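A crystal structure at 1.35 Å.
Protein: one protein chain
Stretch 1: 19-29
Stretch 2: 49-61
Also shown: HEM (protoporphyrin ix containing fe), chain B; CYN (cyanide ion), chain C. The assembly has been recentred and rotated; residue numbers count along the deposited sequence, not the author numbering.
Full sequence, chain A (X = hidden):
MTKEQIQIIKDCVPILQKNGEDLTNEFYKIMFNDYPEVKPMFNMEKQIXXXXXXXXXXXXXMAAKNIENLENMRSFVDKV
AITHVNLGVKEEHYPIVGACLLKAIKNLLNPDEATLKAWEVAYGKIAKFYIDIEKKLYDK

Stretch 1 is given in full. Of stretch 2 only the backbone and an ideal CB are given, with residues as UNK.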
# COMPACT_ATOMS: atom_id res chain seq x y z
N ASN A 19 7.84 -6.21 10.95
CA ASN A 19 7.46 -4.89 11.44
C ASN A 19 6.52 -4.15 10.51
O ASN A 19 6.44 -2.93 10.55
CB ASN A 19 8.70 -4.04 11.74
CG ASN A 19 9.55 -4.59 12.86
OD1 ASN A 19 10.50 -5.34 12.61
ND2 ASN A 19 9.21 -4.22 14.11
N GLY A 20 5.81 -4.89 9.67
CA GLY A 20 4.91 -4.27 8.73
C GLY A 20 3.87 -3.40 9.38
O GLY A 20 3.51 -2.37 8.85
N GLU A 21 3.31 -3.83 10.50
CA GLU A 21 2.32 -3.04 11.21
C GLU A 21 2.91 -1.74 11.71
O GLU A 21 2.22 -0.74 11.75
CB GLU A 21 1.71 -3.82 12.40
CG GLU A 21 0.59 -3.09 13.11
CD GLU A 21 -0.02 -3.91 14.25
OE1 GLU A 21 0.42 -5.07 14.45
OE2 GLU A 21 -0.92 -3.38 14.92
N ASP A 22 4.18 -1.77 12.10
CA ASP A 22 4.82 -0.55 12.52
C ASP A 22 4.96 0.43 11.33
O ASP A 22 4.74 1.64 11.46
CB ASP A 22 6.14 -0.92 13.17
CG ASP A 22 5.94 -1.92 14.26
OD1 ASP A 22 5.09 -1.64 15.10
OD2 ASP A 22 6.56 -2.97 14.29
N LEU A 23 5.30 -0.11 10.17
CA LEU A 23 5.38 0.70 8.96
C LEU A 23 4.01 1.31 8.65
O LEU A 23 3.91 2.48 8.33
CB LEU A 23 5.81 -0.16 7.79
CG LEU A 23 5.91 0.53 6.45
CD1 LEU A 23 6.91 1.67 6.50
CD2 LEU A 23 6.32 -0.46 5.39
N THR A 24 2.94 0.51 8.73
CA THR A 24 1.66 1.06 8.36
C THR A 24 1.11 1.98 9.43
O THR A 24 0.38 2.91 9.13
CB THR A 24 0.67 0.02 7.92
OG1 THR A 24 0.48 -0.93 8.98
CG2 THR A 24 1.21 -0.76 6.74
N ASN A 25 1.44 1.75 10.69
CA ASN A 25 1.08 2.73 11.71
C ASN A 25 1.67 4.08 11.34
O ASN A 25 1.00 5.09 11.42
CB ASN A 25 1.58 2.31 13.08
CG ASN A 25 0.71 1.35 13.75
OD1 ASN A 25 -0.47 1.21 13.43
ND2 ASN A 25 1.28 0.66 14.72
N GLU A 26 2.94 4.09 10.91
CA GLU A 26 3.61 5.33 10.50
C GLU A 26 2.96 5.93 9.25
O GLU A 26 2.71 7.12 9.19
CB GLU A 26 5.11 5.09 10.34
CG GLU A 26 5.91 6.32 9.89
CD GLU A 26 6.14 7.32 10.98
OE1 GLU A 26 5.83 7.04 12.14
OE2 GLU A 26 6.70 8.40 10.66
N PHE A 27 2.62 5.09 8.29
CA PHE A 27 1.91 5.53 7.10
C PHE A 27 0.60 6.25 7.46
O PHE A 27 0.36 7.35 6.96
CB PHE A 27 1.60 4.34 6.19
CG PHE A 27 0.57 4.59 5.13
CD1 PHE A 27 0.90 5.20 3.94
CD2 PHE A 27 -0.73 4.18 5.33
CE1 PHE A 27 -0.03 5.37 3.01
CE2 PHE A 27 -1.67 4.35 4.39
CZ PHE A 27 -1.33 5.00 3.22
N TYR A 28 -0.24 5.66 8.32
CA TYR A 28 -1.49 6.32 8.66
C TYR A 28 -1.28 7.60 9.45
O TYR A 28 -2.03 8.53 9.30
CB TYR A 28 -2.46 5.38 9.41
CG TYR A 28 -3.05 4.33 8.48
CD1 TYR A 28 -3.87 4.70 7.44
CD2 TYR A 28 -2.79 2.98 8.64
CE1 TYR A 28 -4.39 3.80 6.58
CE2 TYR A 28 -3.33 2.06 7.77
CZ TYR A 28 -4.11 2.47 6.72
OH TYR A 28 -4.62 1.53 5.84
N LYS A 29 -0.28 7.63 10.32
CA LYS A 29 0.07 8.87 11.03
C LYS A 29 0.38 9.99 10.02
O LYS A 29 -0.16 11.11 10.10
CB LYS A 29 1.27 8.65 11.95
CG LYS A 29 1.71 9.87 12.74
CD LYS A 29 2.96 9.58 13.58
CE LYS A 29 3.58 10.86 14.15
NZ LYS A 29 4.50 10.64 15.32
N UNK A 49 -7.73 -0.69 16.88
CA UNK A 49 -7.60 -2.12 17.17
C UNK A 49 -6.37 -2.71 16.51
O UNK A 49 -5.99 -3.84 16.81
CB UNK A 49 -8.85 -2.88 16.71
N UNK A 50 -5.78 -1.98 15.56
CA UNK A 50 -4.66 -2.49 14.79
C UNK A 50 -5.07 -3.28 13.56
O UNK A 50 -4.25 -3.68 12.76
CB UNK A 50 -3.78 -3.37 15.69
N UNK A 51 -6.38 -3.48 13.40
CA UNK A 51 -6.86 -4.31 12.29
C UNK A 51 -6.54 -3.74 10.92
O UNK A 51 -6.11 -4.46 10.04
CB UNK A 51 -8.37 -4.50 12.41
N UNK A 52 -6.77 -2.44 10.73
CA UNK A 52 -6.47 -1.87 9.41
C UNK A 52 -4.96 -1.74 9.14
O UNK A 52 -4.52 -2.04 8.05
CB UNK A 52 -7.13 -0.50 9.28
N UNK A 53 -4.18 -1.28 10.10
CA UNK A 53 -2.73 -1.34 9.91
C UNK A 53 -2.25 -2.73 9.54
O UNK A 53 -1.41 -2.86 8.66
CB UNK A 53 -2.01 -0.87 11.18
N UNK A 54 -2.78 -3.76 10.16
CA UNK A 54 -2.35 -5.11 9.82
C UNK A 54 -2.83 -5.48 8.41
O UNK A 54 -2.09 -6.09 7.62
CB UNK A 54 -2.88 -6.11 10.85
N UNK A 55 -4.05 -5.08 8.07
CA UNK A 55 -4.59 -5.41 6.78
C UNK A 55 -3.75 -4.79 5.65
O UNK A 55 -3.48 -5.42 4.63
CB UNK A 55 -6.04 -4.94 6.69
N UNK A 56 -3.36 -3.51 5.82
CA UNK A 56 -2.55 -2.85 4.81
C UNK A 56 -1.21 -3.51 4.70
O UNK A 56 -0.72 -3.71 3.58
CB UNK A 56 -2.38 -1.36 5.13
N UNK A 57 -0.60 -3.81 5.84
CA UNK A 57 0.69 -4.46 5.82
C UNK A 57 0.62 -5.78 5.05
O UNK A 57 1.50 -6.11 4.27
CB UNK A 57 1.19 -4.70 7.25
N UNK A 58 -0.44 -6.54 5.29
CA UNK A 58 -0.63 -7.79 4.62
C UNK A 58 -0.86 -7.65 3.13
O UNK A 58 -0.41 -8.48 2.35
CB UNK A 58 -1.81 -8.53 5.26
N UNK A 59 -1.54 -6.59 2.74
CA UNK A 59 -1.71 -6.32 1.32
C UNK A 59 -0.38 -5.92 0.65
O UNK A 59 -0.16 -6.26 -0.52
CB UNK A 59 -2.75 -5.22 1.12
N UNK A 60 0.45 -5.14 1.36
CA UNK A 60 1.75 -4.79 0.82
C UNK A 60 2.58 -6.05 0.69
O UNK A 60 3.26 -6.24 -0.31
CB UNK A 60 2.46 -3.76 1.70
N UNK A 61 2.55 -6.91 1.70
CA UNK A 61 3.25 -8.19 1.60
C UNK A 61 2.78 -8.98 0.39
O UNK A 61 3.57 -9.61 -0.30
CB UNK A 61 3.04 -9.01 2.87
CHA HEM B . -9.11 -0.43 2.97
CHB HEM B . -5.09 -1.88 0.76
CHC HEM B . -4.81 2.39 -1.45
CHD HEM B . -8.47 4.04 1.27
C1A HEM B . -8.12 -1.22 2.51
C2A HEM B . -7.88 -2.59 2.85
C3A HEM B . -6.75 -3.01 2.26
C4A HEM B . -6.25 -1.86 1.52
CMA HEM B . -6.14 -4.41 2.33
CAA HEM B . -8.82 -3.43 3.76
CBA HEM B . -10.20 -3.62 3.12
CGA HEM B . -10.43 -4.86 2.32
O1A HEM B . -9.63 -5.83 2.43
O2A HEM B . -11.49 -4.90 1.61
C1B HEM B . -4.65 -0.83 -0.00
C2B HEM B . -3.51 -0.86 -0.85
C3B HEM B . -3.43 0.33 -1.47
C4B HEM B . -4.52 1.13 -1.03
CMB HEM B . -2.52 -2.01 -0.94
CAB HEM B . -2.38 0.86 -2.45
CBB HEM B . -1.91 0.13 -3.44
C1C HEM B . -5.80 3.22 -0.97
C2C HEM B . -6.11 4.55 -1.36
C3C HEM B . -7.10 4.97 -0.59
C4C HEM B . -7.44 3.94 0.36
CMC HEM B . -5.46 5.29 -2.53
CAC HEM B . -7.75 6.34 -0.66
CBC HEM B . -7.71 7.14 0.42
C1D HEM B . -8.97 2.95 1.97
C2D HEM B . -10.05 3.06 2.86
C3D HEM B . -10.29 1.70 3.41
C4D HEM B . -9.31 0.89 2.76
CMD HEM B . -10.83 4.32 3.19
CAD HEM B . -11.32 1.25 4.44
CBD HEM B . -10.60 1.02 5.76
CGD HEM B . -11.51 0.88 6.94
O1D HEM B . -11.22 1.52 7.96
O2D HEM B . -12.50 0.11 6.82
NA HEM B . -7.10 -0.77 1.70
NB HEM B . -5.27 0.39 -0.14
NC HEM B . -6.62 2.87 0.09
ND HEM B . -8.52 1.65 1.92
FE HEM B . -6.89 1.02 0.88
C CYN C . -5.81 1.61 2.47
N CYN C . -5.23 1.87 3.42

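Position 49 precedes the helix, its CA-to-CB bond points away from stretch 1, and many small polar residues would suit it. It is Ser 49, whose OG accepts a hydrogen bond from the backbone N of position 51 at 3.0 Å.

At position 50 phi is positive, 87°. An ideal CB would be jammed against the preceding carbonyl and would lie 3.0 Å from Glu 21 OE2, a clash. Glycine is the clear reading, and Gly 50 takes the N-cap position.

Position 51 points away from stretch 1, so polar or charged residues fit; Glu 51 is found.

Position 52 points sideways, yet its ideal CB is 4.7 Å from Tyr 28 OH, with cyanide and heme beyond. A side chain bringing a polar group back to that hydroxyl is favoured, glutamine among others. In Gln 52, NE2 donates to Tyr 28 OH at 2.9 Å, while the same hydroxyl donates to cyanide N at 2.5 Å.

Position 53 lies in a hollow formed by Glu 21, Thr 24, Asn 25 and Tyr 28. Its ideal CB is already 3.3 Å from Thr 24 OG1, so a compact residue is called for; alanine would do, or proline in this first helical turn. Pro 53 fills the hollow as a knob, its CG 3.4 Å from Asn 25 OD1. Its O accepts a hydrogen bond from Thr 24 OG1 at 2.7 Å.

Position 54 points sideways near the Glu 21 carboxylate, inviting lysine, arginine or a neutral polar residue. Lys 54 NZ remains 4.5 Å from Glu 21 OE1, beyond a salt bridge.

Position 55 points sideways, with no stretch 1 atom near its ideal CB; Ala 55 is one of many possibilities.

Position 56 points toward Thr 24 and Tyr 28, and a branched apolar residue could reach Phe 27. Leu 56 does, with CD2 3.5 Å from Phe 27 CD2, while its CD1 approaches heme C1B at 3.7 Å.

Position 57 meets Gly 20 at a CA separation of 5.1 Å. A small residue suits this close approach: Ala 57 CB lies 3.6 Å from Gly 20 O.

Position 58 is out of reach, leaving the choice open; it is Met 58. Position 59 faces the heme, so a small residue suits it: Ala 59 CB lies 3.7 Å from heme CMA. Position 60 points toward stretch 1 from farther off, suiting a larger aliphatic; Ile 60 CD1 comes within 4.3 Å of Thr 24 CG2. Position 61 points sideways with nothing of stretch 1 near its ideal CB, so many residues would fit; Leu 61 is found.

Stretch 2 49-61: SGEQPKALAMAIL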
# COMPACT_ATOMS: atom_id res chain seq x y z
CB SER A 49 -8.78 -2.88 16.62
OG SER A 49 -8.76 -2.89 15.19
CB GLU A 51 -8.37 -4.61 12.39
CG GLU A 51 -8.79 -5.62 11.33
CD GLU A 51 -10.25 -6.03 11.41
OE1 GLU A 51 -11.00 -5.41 12.18
OE2 GLU A 51 -10.62 -6.96 10.65
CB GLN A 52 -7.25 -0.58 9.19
CG GLN A 52 -6.94 0.11 7.87
CD GLN A 52 -7.37 -0.73 6.71
OE1 GLN A 52 -8.29 -1.56 6.80
NE2 GLN A 52 -6.72 -0.51 5.56
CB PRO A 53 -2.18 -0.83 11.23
CG PRO A 53 -3.24 0.12 11.72
CD PRO A 53 -4.53 -0.54 11.33
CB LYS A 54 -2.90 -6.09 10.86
CG LYS A 54 -2.16 -6.04 12.20
CD LYS A 54 -2.75 -7.02 13.21
CE LYS A 54 -2.39 -6.65 14.68
NZ LYS A 54 -3.29 -7.26 15.72
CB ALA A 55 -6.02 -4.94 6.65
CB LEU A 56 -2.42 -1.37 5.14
CG LEU A 56 -1.60 -0.59 4.11
CD1 LEU A 56 -2.18 -0.72 2.69
CD2 LEU A 56 -1.50 0.87 4.57
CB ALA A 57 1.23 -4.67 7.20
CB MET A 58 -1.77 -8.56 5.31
CG MET A 58 -1.38 -9.19 6.70
SD MET A 58 -0.29 -10.60 6.44
CE MET A 58 -1.54 -11.90 6.22
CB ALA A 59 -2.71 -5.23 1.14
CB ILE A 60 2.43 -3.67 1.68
CG1 ILE A 60 1.60 -2.39 1.60
CG2 ILE A 60 3.83 -3.39 1.15
CD1 ILE A 60 2.00 -1.32 2.57
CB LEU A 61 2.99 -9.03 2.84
CG LEU A 61 3.86 -8.66 4.04
CD1 LEU A 61 3.26 -9.19 5.31
CD2 LEU A 61 5.24 -9.27 3.86
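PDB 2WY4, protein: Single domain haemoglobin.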